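Local coordinates for glycosylation Associate Protein 2 (Streptococcus agalactiae serotype V, PDB 6OYC) that probably takes part, within the Gap123 complex, in the glycosylation and accessory Sec-dependent export of GspB-like surface adhesins, at residues T41-Y46 with L56-S61; N144-V149 with G162-N167; H258-R263 with S306-E311; E342-I347 with A377-A382; L483-D488 with G499-S504. All coordinates share one frame; numbering follows the deposited sequence.

Overall arrangement
The five contacts follow one another along the chain. Contacts 1 and 2 lie far apart, their centres about 61 Å from each other on opposite sides of the chain's centre: contact 1 in the N-terminal parallel-sheet region, contact 2 at the edge of the antiparallel β region. Contact 3, its centre about 7 Å from the chain's centre, links that β region to the α/β-hydrolase-like part, where contacts 4 and 5 lie, their nearest atoms about 8 Å apart. S371, D461 and H491 are arranged like the Ser-His-Asp triad of α/β-hydrolases, and may mark an active site. Helix 372-381 of contact 4 follows S371, and H491 lies in sequence between the segments of contact 5.

Contact 1: T41-Y46 with L56-S61; sequences TTENNY and LPRKIS
R58 meets E43 and Y46, residues one turn apart on helix 36-52, and grips them with charge, backbone and ring contacts at once. The ionic part is an end-on, two-pronged salt bridge: NH2 of R58 reaches OE1 of E43 at 2.7 Å, and NH1 of R58 reaches OE2 of E43 at 3.0 Å. Carboxylate and guanidinium planes lie 17° apart, nearly coplanar, and each oxygen is met on its syn side. The R58 chain folds back to get there, CG tucked between backbone N and carbonyl carbon (chi1 65°) with a further bend at chi2.

A second polar link is nearly straight (169°): the backbone N of R58 donates to OH of Y46 over 2.8 Å, arriving in the plane of the phenol ring.

Packing completes the grip. CE2 of Y46 touches CB of P57 at 3.5 Å and also lies over one face of the R58 guanidinium, while CG1 of I60 sits 3.5 Å above the opposite face. Buried E43 thus has its charge answered beside apolar neighbours. Helix 36-52 is in this way tied to the loop leading into strand 62-65, with P57 also resting on L47 and S50, and I60 on F39 and on L9 of strand 6-11.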
# COMPACT_ATOMS: atom_id res chain seq x y z
N THR B 41 24.66 19.91 -17.76
CA THR B 41 25.89 20.50 -17.24
C THR B 41 25.63 21.27 -15.95
O THR B 41 26.29 21.02 -14.93
CB THR B 41 26.51 21.42 -18.30
OG1 THR B 41 26.94 20.63 -19.42
CG2 THR B 41 27.68 22.23 -17.73
N THR B 42 24.68 22.21 -15.97
CA THR B 42 24.38 23.00 -14.77
C THR B 42 23.98 22.13 -13.59
O THR B 42 24.45 22.34 -12.47
CB THR B 42 23.27 24.00 -15.06
OG1 THR B 42 23.73 24.90 -16.08
CG2 THR B 42 22.98 24.81 -13.82
N GLU B 43 23.12 21.14 -13.82
CA GLU B 43 22.68 20.31 -12.70
C GLU B 43 23.82 19.46 -12.17
O GLU B 43 23.99 19.34 -10.95
CB GLU B 43 21.50 19.45 -13.13
CG GLU B 43 20.84 18.69 -12.00
CD GLU B 43 20.19 19.59 -10.93
OE1 GLU B 43 20.00 20.81 -11.15
OE2 GLU B 43 19.86 19.06 -9.85
N ASN B 44 24.61 18.87 -13.05
CA ASN B 44 25.74 18.07 -12.59
C ASN B 44 26.79 18.95 -11.89
O ASN B 44 27.38 18.54 -10.89
CB ASN B 44 26.36 17.30 -13.76
CG ASN B 44 25.61 15.99 -14.05
OD1 ASN B 44 24.90 15.46 -13.20
ND2 ASN B 44 25.77 15.48 -15.26
N ASN B 45 27.04 20.15 -12.40
CA ASN B 45 27.89 21.07 -11.65
C ASN B 45 27.32 21.28 -10.25
O ASN B 45 28.03 21.08 -9.25
CB ASN B 45 28.01 22.41 -12.39
CG ASN B 45 29.03 22.35 -13.51
OD1 ASN B 45 29.79 21.39 -13.62
ND2 ASN B 45 29.04 23.38 -14.36
N TYR B 46 26.03 21.61 -10.16
CA TYR B 46 25.40 21.81 -8.86
C TYR B 46 25.54 20.57 -7.97
O TYR B 46 25.87 20.69 -6.79
CB TYR B 46 23.93 22.19 -9.03
CG TYR B 46 23.17 22.27 -7.73
CD1 TYR B 46 23.49 23.23 -6.75
CD2 TYR B 46 22.15 21.38 -7.45
CE1 TYR B 46 22.80 23.29 -5.55
CE2 TYR B 46 21.44 21.44 -6.25
CZ TYR B 46 21.77 22.39 -5.31
OH TYR B 46 21.06 22.43 -4.12
N LEU B 56 23.27 18.90 1.24
CA LEU B 56 22.52 18.07 0.30
C LEU B 56 21.91 18.93 -0.80
O LEU B 56 21.51 20.07 -0.54
CB LEU B 56 21.42 17.30 1.02
CG LEU B 56 21.86 16.17 1.95
CD1 LEU B 56 20.93 16.13 3.15
CD2 LEU B 56 21.89 14.83 1.23
N PRO B 57 21.86 18.44 -2.03
CA PRO B 57 21.29 19.24 -3.11
C PRO B 57 19.78 19.33 -2.98
O PRO B 57 19.12 18.38 -2.56
CB PRO B 57 21.70 18.48 -4.37
CG PRO B 57 21.87 17.07 -3.91
CD PRO B 57 22.32 17.12 -2.48
N ARG B 58 19.22 20.48 -3.36
CA ARG B 58 17.77 20.61 -3.42
C ARG B 58 17.21 19.58 -4.40
O ARG B 58 17.81 19.28 -5.43
CB ARG B 58 17.37 22.02 -3.82
CG ARG B 58 17.79 22.42 -5.21
CD ARG B 58 16.65 22.26 -6.24
NE ARG B 58 17.09 22.52 -7.61
CZ ARG B 58 17.89 21.71 -8.32
NH1 ARG B 58 18.34 20.58 -7.80
NH2 ARG B 58 18.23 22.05 -9.55
N LYS B 59 16.06 19.01 -4.05
CA LYS B 59 15.39 17.97 -4.84
C LYS B 59 14.54 18.62 -5.93
O LYS B 59 13.93 19.67 -5.71
CB LYS B 59 14.51 17.11 -3.92
CG LYS B 59 13.76 15.93 -4.57
CD LYS B 59 12.68 15.37 -3.61
CE LYS B 59 12.08 14.03 -4.07
NZ LYS B 59 12.51 12.86 -3.24
N ILE B 60 14.53 18.02 -7.11
CA ILE B 60 13.54 18.34 -8.14
C ILE B 60 12.51 17.23 -8.10
O ILE B 60 12.83 16.07 -8.39
CB ILE B 60 14.17 18.50 -9.53
CG1 ILE B 60 15.30 19.52 -9.49
CG2 ILE B 60 13.09 18.93 -10.52
CD1 ILE B 60 15.94 19.78 -10.85
N SER B 61 11.28 17.57 -7.74
CA SER B 61 10.30 16.55 -7.38
C SER B 61 9.50 16.02 -8.56
O SER B 61 8.85 14.97 -8.44
CB SER B 61 9.35 17.12 -6.32
OG SER B 61 10.00 17.18 -5.07

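Contact 2: N144-V149 with G162-N167; sequences NDFEGV and GQFGEN
F146 and F164 form a small aromatic pair at the edge of the antiparallel β region, where the loop before strand 149-153 runs beside its hairpin partner, strand 157-165. The rings are near parallel, with planes 20° apart, but they are slid past each other: their centroids stand 5.5 Å apart and little of one ring lies over the other. The touching atoms are CE1 of F146 and CE1 of F164, 3.7 Å apart, with CZ of F146 equally near that same F164 atom. F146 reaches across because its CG stands opposite the backbone N (chi1 180°), which swings the ring out of the loop.

The loop folds back on its own aromatic residue, N of G148 lying 3.4 Å from the F146 ring plane, over its centre. Two glycines bring the backbones together just beside the rings, CA of G148 being 4.6 Å from CA of G162. No hydrogen bond crosses between the two segments, so this is apolar packing with close backbone approach.

V149 takes up backbone pairing with E161, extending the hairpin, while G162 and F164 bond on to G250 and G248. L171 of strand 168-180 touches both phenylalanines, and L160 adds to the packing on F146.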
# COMPACT_ATOMS: atom_id res chain seq x y z
N ASN B 144 -26.85 7.89 22.73
CA ASN B 144 -27.17 7.05 23.88
C ASN B 144 -28.62 6.58 23.91
O ASN B 144 -28.92 5.61 24.60
CB ASN B 144 -26.84 7.80 25.17
CG ASN B 144 -25.34 7.97 25.34
OD1 ASN B 144 -24.67 8.59 24.50
ND2 ASN B 144 -24.80 7.38 26.39
N ASP B 145 -29.51 7.23 23.15
CA ASP B 145 -30.91 6.83 23.12
C ASP B 145 -31.24 5.97 21.90
O ASP B 145 -32.42 5.86 21.54
CB ASP B 145 -31.82 8.06 23.19
CG ASP B 145 -31.69 8.97 21.98
OD1 ASP B 145 -30.64 8.93 21.31
OD2 ASP B 145 -32.64 9.73 21.70
N PHE B 146 -30.23 5.37 21.26
CA PHE B 146 -30.50 4.52 20.10
C PHE B 146 -31.31 3.30 20.51
O PHE B 146 -30.94 2.57 21.44
CB PHE B 146 -29.20 4.07 19.43
CG PHE B 146 -29.44 3.18 18.23
CD1 PHE B 146 -30.25 3.61 17.19
CD2 PHE B 146 -28.87 1.92 18.16
CE1 PHE B 146 -30.48 2.80 16.10
CE2 PHE B 146 -29.09 1.11 17.06
CZ PHE B 146 -29.90 1.54 16.03
N GLU B 147 -32.40 3.05 19.79
CA GLU B 147 -33.39 2.04 20.14
C GLU B 147 -33.08 0.66 19.56
O GLU B 147 -33.59 -0.35 20.06
CB GLU B 147 -34.79 2.48 19.64
CG GLU B 147 -35.18 3.96 19.90
CD GLU B 147 -34.42 4.98 19.01
OE1 GLU B 147 -33.76 4.55 18.03
OE2 GLU B 147 -34.46 6.22 19.32
N GLY B 148 -32.27 0.58 18.51
CA GLY B 148 -32.06 -0.68 17.83
C GLY B 148 -31.10 -1.61 18.53
O GLY B 148 -30.78 -1.47 19.71
N VAL B 149 -30.61 -2.57 17.76
CA VAL B 149 -29.66 -3.56 18.24
C VAL B 149 -28.25 -3.14 17.86
O VAL B 149 -28.00 -2.58 16.77
CB VAL B 149 -29.99 -4.97 17.69
CG1 VAL B 149 -31.49 -5.25 17.82
CG2 VAL B 149 -29.58 -5.10 16.27
N GLY B 162 -32.06 -1.27 12.91
CA GLY B 162 -33.33 -0.74 13.39
C GLY B 162 -33.84 0.38 12.50
O GLY B 162 -33.62 0.38 11.29
N GLN B 163 -34.55 1.31 13.13
CA GLN B 163 -35.06 2.50 12.46
C GLN B 163 -34.22 3.70 12.82
O GLN B 163 -34.05 4.01 14.01
CB GLN B 163 -36.52 2.74 12.84
CG GLN B 163 -37.36 1.46 12.74
CD GLN B 163 -38.36 1.49 11.60
OE1 GLN B 163 -38.12 2.13 10.57
NE2 GLN B 163 -39.48 0.79 11.76
N PHE B 164 -33.73 4.41 11.81
CA PHE B 164 -32.79 5.50 12.00
C PHE B 164 -33.40 6.88 11.80
O PHE B 164 -32.76 7.87 12.17
CB PHE B 164 -31.59 5.31 11.06
CG PHE B 164 -30.84 4.04 11.35
CD1 PHE B 164 -29.85 4.01 12.34
CD2 PHE B 164 -31.19 2.85 10.72
CE1 PHE B 164 -29.20 2.83 12.64
CE2 PHE B 164 -30.54 1.67 11.03
CZ PHE B 164 -29.54 1.65 11.99
N GLY B 165 -34.62 6.98 11.29
CA GLY B 165 -35.32 8.25 11.20
C GLY B 165 -35.91 8.44 9.82
O GLY B 165 -35.48 7.81 8.85
N GLU B 166 -36.89 9.33 9.72
CA GLU B 166 -37.48 9.66 8.43
C GLU B 166 -36.60 10.60 7.61
O GLU B 166 -36.61 10.54 6.37
CB GLU B 166 -38.87 10.26 8.66
CG GLU B 166 -39.69 9.46 9.68
CD GLU B 166 -39.61 10.02 11.12
OE1 GLU B 166 -40.62 10.58 11.61
OE2 GLU B 166 -38.55 9.91 11.76
N ASN B 167 -35.84 11.47 8.26
CA ASN B 167 -34.79 12.28 7.66
C ASN B 167 -33.46 11.90 8.29
O ASN B 167 -33.40 11.19 9.29
CB ASN B 167 -35.05 13.78 7.86
CG ASN B 167 -36.44 14.20 7.39
OD1 ASN B 167 -36.74 14.17 6.21
ND2 ASN B 167 -37.30 14.57 8.34

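Contact 3: H258-R263 with S306-E311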
# COMPACT_ATOMS: atom_id res chain seq x y z
N HIS B 258 -10.26 4.54 7.82
CA HIS B 258 -8.87 4.78 7.45
C HIS B 258 -8.65 6.26 7.19
O HIS B 258 -9.47 6.90 6.53
CB HIS B 258 -8.47 4.01 6.19
CG HIS B 258 -8.65 2.54 6.30
ND1 HIS B 258 -7.61 1.69 6.60
CD2 HIS B 258 -9.74 1.75 6.11
CE1 HIS B 258 -8.06 0.44 6.61
NE2 HIS B 258 -9.34 0.45 6.31
N ARG B 259 -7.50 6.76 7.63
CA ARG B 259 -7.06 8.09 7.23
C ARG B 259 -5.61 8.03 6.78
O ARG B 259 -4.78 7.38 7.43
CB ARG B 259 -7.24 9.10 8.37
CG ARG B 259 -6.37 8.86 9.60
CD ARG B 259 -5.22 9.83 9.57
NE ARG B 259 -4.51 9.87 10.83
CZ ARG B 259 -3.33 10.45 11.00
NH1 ARG B 259 -2.72 11.05 9.97
NH2 ARG B 259 -2.75 10.44 12.18
N ARG B 260 -5.30 8.70 5.67
CA ARG B 260 -4.01 8.54 4.99
C ARG B 260 -3.49 9.89 4.50
O ARG B 260 -4.26 10.78 4.13
CB ARG B 260 -4.12 7.57 3.79
CG ARG B 260 -4.44 6.14 4.20
CD ARG B 260 -4.94 5.26 3.04
NE ARG B 260 -5.41 3.98 3.56
CZ ARG B 260 -6.42 3.29 3.04
NH1 ARG B 260 -7.05 3.76 1.96
NH2 ARG B 260 -6.79 2.13 3.57
N ASN B 261 -2.16 10.02 4.49
CA ASN B 261 -1.54 11.10 3.72
C ASN B 261 -1.76 10.80 2.24
O ASN B 261 -1.31 9.76 1.74
CB ASN B 261 -0.05 11.22 4.02
CG ASN B 261 0.25 11.62 5.48
OD1 ASN B 261 -0.65 11.83 6.31
ND2 ASN B 261 1.54 11.70 5.79
N GLY B 262 -2.48 11.69 1.55
CA GLY B 262 -2.91 11.43 0.19
C GLY B 262 -2.20 12.29 -0.84
O GLY B 262 -1.66 13.36 -0.54
N ARG B 263 -2.22 11.84 -2.09
CA ARG B 263 -1.52 12.52 -3.16
C ARG B 263 -2.46 13.02 -4.25
O ARG B 263 -1.99 13.47 -5.30
CB ARG B 263 -0.44 11.59 -3.74
CG ARG B 263 0.57 11.15 -2.67
CD ARG B 263 1.65 10.25 -3.26
NE ARG B 263 2.57 9.80 -2.22
CZ ARG B 263 3.68 10.44 -1.85
NH1 ARG B 263 4.04 11.59 -2.44
NH2 ARG B 263 4.43 9.93 -0.88
N SER B 306 0.38 -1.91 12.39
CA SER B 306 -0.77 -1.05 12.65
C SER B 306 -0.72 0.21 11.79
O SER B 306 -1.73 0.63 11.22
CB SER B 306 -0.83 -0.65 14.13
OG SER B 306 -0.71 -1.79 14.96
N ALA B 307 0.45 0.85 11.71
CA ALA B 307 0.61 2.00 10.83
C ALA B 307 0.58 1.52 9.39
O ALA B 307 1.26 0.56 9.03
CB ALA B 307 1.92 2.72 11.13
N GLU B 308 -0.22 2.18 8.56
CA GLU B 308 -0.42 1.68 7.21
C GLU B 308 0.76 2.02 6.30
O GLU B 308 1.61 2.85 6.63
CB GLU B 308 -1.73 2.22 6.65
CG GLU B 308 -2.90 1.91 7.56
CD GLU B 308 -4.25 2.12 6.90
OE1 GLU B 308 -4.31 2.64 5.74
OE2 GLU B 308 -5.27 1.77 7.55
N GLY B 309 0.82 1.34 5.16
CA GLY B 309 1.82 1.60 4.14
C GLY B 309 2.64 0.36 3.82
O GLY B 309 2.44 -0.72 4.38
N PHE B 310 3.57 0.53 2.87
CA PHE B 310 4.41 -0.58 2.42
C PHE B 310 5.63 -0.76 3.30
O PHE B 310 6.31 0.21 3.67
CB PHE B 310 4.89 -0.35 0.99
CG PHE B 310 3.80 -0.22 -0.01
CD1 PHE B 310 3.15 -1.36 -0.48
CD2 PHE B 310 3.41 1.02 -0.48
CE1 PHE B 310 2.12 -1.26 -1.40
CE2 PHE B 310 2.39 1.14 -1.40
CZ PHE B 310 1.74 -0.00 -1.88
N GLU B 311 5.92 -2.01 3.63
CA GLU B 311 7.18 -2.41 4.24
C GLU B 311 8.22 -2.75 3.17
O GLU B 311 7.89 -3.27 2.10
CB GLU B 311 7.00 -3.64 5.11
CG GLU B 311 6.87 -3.38 6.56
CD GLU B 311 6.84 -4.66 7.36
OE1 GLU B 311 7.05 -5.76 6.76
OE2 GLU B 311 6.60 -4.57 8.58
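Strand 258-262 and the loop 306-311 stay well apart as backbones, the CA atoms of R260 and E308 standing 8.1 Å from each other, and the gap is bridged by side chains alone. It is a buried join between two parts of the fold: the strand belongs to the antiparallel β region, whereas the loop follows strand 297-301 of the hydrolase-like sheet.

E308 divides its carboxylate between two basic residues that alternate along the strand and so project on the same side. OE2 takes a short hydrogen bond of 2.5 Å from ND1 of H258, a His-carboxylate pair in which the acceptor lies close to the ring plane and offers its syn lone pair. OE1 takes a nearly straight bond (169°) from NE of R260 at 2.8 Å, the core of a salt bridge, met almost head-on to the C-O bond. The E308 chain, extended beyond CG (chi2 -166°), carries its carboxylate to the strand.

Both basic side chains have further acidic partners, E191 for NE2 of H258 and E283 for NH2 of R260, so the buried cluster alternates basic side chains with carboxylates. The R260 guanidinium leans over H258, its NH2 3.1 Å above the imidazole plane toward the rim; that NH2 also makes a weak bond to OE1 of E308 at 3.3 Å.

Contact 4: E342-I347 with A377-A382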
# COMPACT_ATOMS: atom_id res chain seq x y z
N GLU B 342 -12.81 -12.57 -4.85
CA GLU B 342 -12.46 -11.36 -5.57
C GLU B 342 -11.18 -10.76 -5.01
O GLU B 342 -10.25 -10.42 -5.76
CB GLU B 342 -13.59 -10.35 -5.49
CG GLU B 342 -13.26 -9.05 -6.15
CD GLU B 342 -14.31 -8.01 -5.93
OE1 GLU B 342 -15.24 -8.27 -5.15
OE2 GLU B 342 -14.20 -6.92 -6.52
N TYR B 343 -11.10 -10.65 -3.68
CA TYR B 343 -9.92 -10.05 -3.06
C TYR B 343 -8.66 -10.84 -3.43
O TYR B 343 -7.69 -10.27 -3.94
CB TYR B 343 -10.12 -9.99 -1.54
CG TYR B 343 -9.02 -9.29 -0.77
CD1 TYR B 343 -7.92 -10.00 -0.28
CD2 TYR B 343 -9.11 -7.93 -0.48
CE1 TYR B 343 -6.92 -9.36 0.46
CE2 TYR B 343 -8.11 -7.28 0.24
CZ TYR B 343 -7.03 -8.00 0.71
OH TYR B 343 -6.06 -7.36 1.43
N GLU B 344 -8.70 -12.16 -3.23
CA GLU B 344 -7.50 -12.96 -3.43
C GLU B 344 -7.13 -13.09 -4.90
O GLU B 344 -5.95 -13.00 -5.27
CB GLU B 344 -7.70 -14.33 -2.80
CG GLU B 344 -7.97 -14.26 -1.32
CD GLU B 344 -8.22 -15.62 -0.73
OE1 GLU B 344 -8.27 -16.60 -1.50
OE2 GLU B 344 -8.38 -15.72 0.50
N GLN B 345 -8.12 -13.26 -5.78
CA GLN B 345 -7.81 -13.30 -7.20
C GLN B 345 -7.26 -11.95 -7.68
O GLN B 345 -6.48 -11.91 -8.64
CB GLN B 345 -9.04 -13.69 -8.01
CG GLN B 345 -8.81 -13.75 -9.51
CD GLN B 345 -7.80 -14.82 -9.89
OE1 GLN B 345 -7.97 -15.99 -9.56
NE2 GLN B 345 -6.73 -14.42 -10.57
N LYS B 346 -7.63 -10.85 -7.02
CA LYS B 346 -7.06 -9.58 -7.43
C LYS B 346 -5.59 -9.49 -7.07
O LYS B 346 -4.81 -8.86 -7.80
CB LYS B 346 -7.85 -8.43 -6.82
CG LYS B 346 -9.09 -8.18 -7.61
CD LYS B 346 -9.88 -7.02 -7.12
CE LYS B 346 -10.93 -6.69 -8.14
NZ LYS B 346 -11.79 -5.62 -7.66
N ILE B 347 -5.18 -10.11 -5.95
CA ILE B 347 -3.76 -10.14 -5.62
C ILE B 347 -3.00 -10.91 -6.69
O ILE B 347 -1.94 -10.48 -7.16
CB ILE B 347 -3.55 -10.73 -4.21
CG1 ILE B 347 -4.27 -9.85 -3.17
CG2 ILE B 347 -2.06 -10.87 -3.90
CD1 ILE B 347 -4.14 -10.33 -1.75
N ALA B 377 2.83 -14.72 0.55
CA ALA B 377 3.76 -15.18 -0.48
C ALA B 377 3.51 -16.63 -0.85
O ALA B 377 3.47 -16.98 -2.04
CB ALA B 377 5.21 -14.97 -0.02
N THR B 378 3.29 -17.49 0.14
CA THR B 378 3.08 -18.91 -0.14
C THR B 378 1.65 -19.20 -0.61
O THR B 378 1.46 -19.95 -1.58
CB THR B 378 3.42 -19.74 1.11
OG1 THR B 378 4.71 -19.37 1.60
CG2 THR B 378 3.43 -21.21 0.77
N TYR B 379 0.64 -18.62 0.04
CA TYR B 379 -0.74 -18.89 -0.34
C TYR B 379 -1.02 -18.48 -1.78
O TYR B 379 -1.68 -19.21 -2.53
CB TYR B 379 -1.71 -18.18 0.62
CG TYR B 379 -3.19 -18.37 0.34
CD1 TYR B 379 -3.87 -17.53 -0.54
CD2 TYR B 379 -3.92 -19.38 0.97
CE1 TYR B 379 -5.23 -17.71 -0.80
CE2 TYR B 379 -5.28 -19.56 0.72
CZ TYR B 379 -5.92 -18.71 -0.16
OH TYR B 379 -7.28 -18.86 -0.42
N HIS B 380 -0.53 -17.30 -2.18
CA HIS B 380 -0.77 -16.86 -3.55
C HIS B 380 0.26 -17.45 -4.51
O HIS B 380 -0.03 -17.59 -5.71
CB HIS B 380 -0.78 -15.32 -3.61
CG HIS B 380 -1.92 -14.70 -2.85
ND1 HIS B 380 -3.22 -14.73 -3.30
CD2 HIS B 380 -1.96 -14.05 -1.66
CE1 HIS B 380 -4.01 -14.13 -2.43
NE2 HIS B 380 -3.27 -13.71 -1.42
N GLY B 381 1.45 -17.81 -4.01
CA GLY B 381 2.42 -18.52 -4.83
C GLY B 381 1.85 -19.76 -5.49
O GLY B 381 2.13 -20.05 -6.65
N ALA B 382 1.00 -20.49 -4.75
CA ALA B 382 0.28 -21.63 -5.30
C ALA B 382 -0.42 -21.33 -6.63
O ALA B 382 -0.57 -22.22 -7.47
CB ALA B 382 -0.74 -22.13 -4.27
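H380 is packed against I347 and E344, and its neighbour Y379 bonds to E344, so two consecutive residues of one helix meet two residues of the other. CG2 of I347 sits 3.8 Å from the centroid of the H380 ring, only 5° off its normal, a CH-pi contact squarely over the face. CD1 of I347 adds a touch at 3.5 Å to NE2 of H380. E344 comes instead to the edge of the imidazole, its CB 3.7 Å from CE1 of H380.

OH of Y379 donates to OE1 of E344 at 2.7 Å, reaching the syn side but 32° out of the carboxylate plane. With chi1 at 180° the phenol of Y379 points away from its own backbone N and reaches the other helix.

The next shell fixes these groups. CD1 of Y379 lies 3.8 Å from the plane of the H380 imidazole on the face opposite I347. NE2 of H380 bonds to O of Y337, and OE2 of E344 is taken by Y438 and by N of G339, so this buried carboxylate has partners on both oxygens.

Helices 341-358 and 372-381 of the α/β-hydrolase-like part pass nearly perpendicular, their local axes 10.8 Å apart at closest approach; the second directly follows S371, at a turn resembling a nucleophile elbow. F284 of strand 283-289 touches I347, and F439 of helix 429-444 packs against Y379.

Contact 5: L483-D488 with G499-S504; sequences LGRGWD and GAWFTS
W501 of helix 495-514 packs across W487 and R485 of strand 482-487, the last strand of the hydrolase-like mixed sheet, making a helix-on-sheet contact at its edge. Starting at CB, the W501 side chain meets its first partner at once: that methylene lies 4.0 Å from CZ2 of W487, and the two tryptophan side chains cross at a slant. A trans chi1 (173°) then turns the indole from the helix toward the strand.

Along its five-membered ring the partner changes to R485. CD1 of W501 touches CD of R485 at 4.0 Å, and the next atom, NE1 of W501, is at 4.1 Å from that same CD. The arginine's aliphatic part therefore does the touching; its guanidinium plane is turned 73° from the indole, so no flat stack arises. W501 also touches A454 and A456 of the neighbouring strand 452-458, and A456 touches W487 as well.

No hydrogen bond joins the two segments, so the contact is van der Waals packing that leaves W501 buried between helix and sheet while R485 remains near the surface. Within the strand, NE1 of W487 comes to 3.1 Å from O of R485, but the angle is too poor for a hydrogen bond.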
# COMPACT_ATOMS: atom_id res chain seq x y z
N LEU B 483 14.59 -25.72 1.22
CA LEU B 483 15.83 -25.54 1.96
C LEU B 483 15.49 -24.85 3.28
O LEU B 483 15.28 -23.63 3.31
CB LEU B 483 16.82 -24.73 1.15
CG LEU B 483 17.24 -25.24 -0.23
CD1 LEU B 483 18.67 -24.83 -0.50
CD2 LEU B 483 17.10 -26.76 -0.34
N GLY B 484 15.45 -25.61 4.36
CA GLY B 484 15.28 -25.02 5.66
C GLY B 484 16.59 -24.48 6.21
O GLY B 484 17.67 -24.78 5.72
N ARG B 485 16.46 -23.63 7.23
CA ARG B 485 17.60 -23.21 8.04
C ARG B 485 17.00 -22.75 9.37
O ARG B 485 16.61 -21.59 9.52
CB ARG B 485 18.43 -22.11 7.40
CG ARG B 485 19.39 -21.44 8.39
CD ARG B 485 20.69 -20.94 7.75
NE ARG B 485 21.47 -20.17 8.73
CZ ARG B 485 22.54 -19.44 8.44
NH1 ARG B 485 22.99 -19.36 7.19
NH2 ARG B 485 23.16 -18.77 9.41
N GLY B 486 16.90 -23.68 10.32
CA GLY B 486 16.29 -23.37 11.59
C GLY B 486 17.21 -22.58 12.51
O GLY B 486 18.43 -22.72 12.49
N TRP B 487 16.59 -21.71 13.31
CA TRP B 487 17.29 -21.00 14.37
C TRP B 487 16.57 -21.30 15.68
O TRP B 487 15.40 -21.70 15.70
CB TRP B 487 17.36 -19.48 14.11
CG TRP B 487 17.87 -19.10 12.72
CD1 TRP B 487 17.41 -19.58 11.52
CD2 TRP B 487 18.92 -18.17 12.40
NE1 TRP B 487 18.11 -19.01 10.47
CE2 TRP B 487 19.04 -18.14 10.99
CE3 TRP B 487 19.77 -17.36 13.16
CZ2 TRP B 487 19.97 -17.33 10.33
CZ3 TRP B 487 20.70 -16.57 12.51
CH2 TRP B 487 20.79 -16.55 11.11
N ASP B 488 17.29 -21.13 16.78
CA ASP B 488 16.76 -21.47 18.09
C ASP B 488 16.29 -20.21 18.81
O ASP B 488 16.88 -19.14 18.66
CB ASP B 488 17.82 -22.20 18.91
CG ASP B 488 18.24 -23.51 18.28
OD1 ASP B 488 19.11 -23.49 17.38
OD2 ASP B 488 17.69 -24.56 18.66
N GLY B 499 17.02 -10.85 9.27
CA GLY B 499 17.22 -9.89 8.19
C GLY B 499 18.42 -10.23 7.33
O GLY B 499 18.30 -10.33 6.10
N ALA B 500 19.58 -10.43 7.96
CA ALA B 500 20.80 -10.77 7.22
C ALA B 500 20.60 -12.02 6.38
O ALA B 500 21.05 -12.08 5.24
CB ALA B 500 21.97 -10.94 8.19
N TRP B 501 19.93 -13.03 6.94
CA TRP B 501 19.66 -14.24 6.18
C TRP B 501 18.79 -13.95 4.96
O TRP B 501 19.10 -14.38 3.84
CB TRP B 501 19.00 -15.28 7.07
CG TRP B 501 18.56 -16.49 6.30
CD1 TRP B 501 19.32 -17.59 6.01
CD2 TRP B 501 17.28 -16.71 5.69
NE1 TRP B 501 18.59 -18.48 5.27
CE2 TRP B 501 17.33 -17.97 5.06
CE3 TRP B 501 16.10 -15.97 5.63
CZ2 TRP B 501 16.24 -18.51 4.37
CZ3 TRP B 501 15.02 -16.51 4.94
CH2 TRP B 501 15.10 -17.77 4.32
N PHE B 502 17.69 -13.22 5.18
CA PHE B 502 16.75 -12.90 4.11
C PHE B 502 17.45 -12.15 2.98
O PHE B 502 17.31 -12.52 1.80
CB PHE B 502 15.59 -12.09 4.67
CG PHE B 502 14.51 -11.74 3.67
CD1 PHE B 502 13.43 -12.59 3.47
CD2 PHE B 502 14.55 -10.54 2.96
CE1 PHE B 502 12.42 -12.27 2.56
CE2 PHE B 502 13.55 -10.21 2.06
CZ PHE B 502 12.48 -11.07 1.85
N THR B 503 18.20 -11.11 3.31
CA THR B 503 18.88 -10.36 2.27
C THR B 503 20.01 -11.16 1.64
O THR B 503 20.28 -11.03 0.44
CB THR B 503 19.40 -9.02 2.81
OG1 THR B 503 20.20 -8.39 1.81
CG2 THR B 503 20.26 -9.22 4.05
N SER B 504 20.69 -12.01 2.43
CA SER B 504 21.74 -12.87 1.89
C SER B 504 21.15 -13.90 0.94
O SER B 504 21.68 -14.13 -0.16
CB SER B 504 22.51 -13.55 3.02
OG SER B 504 23.07 -14.78 2.59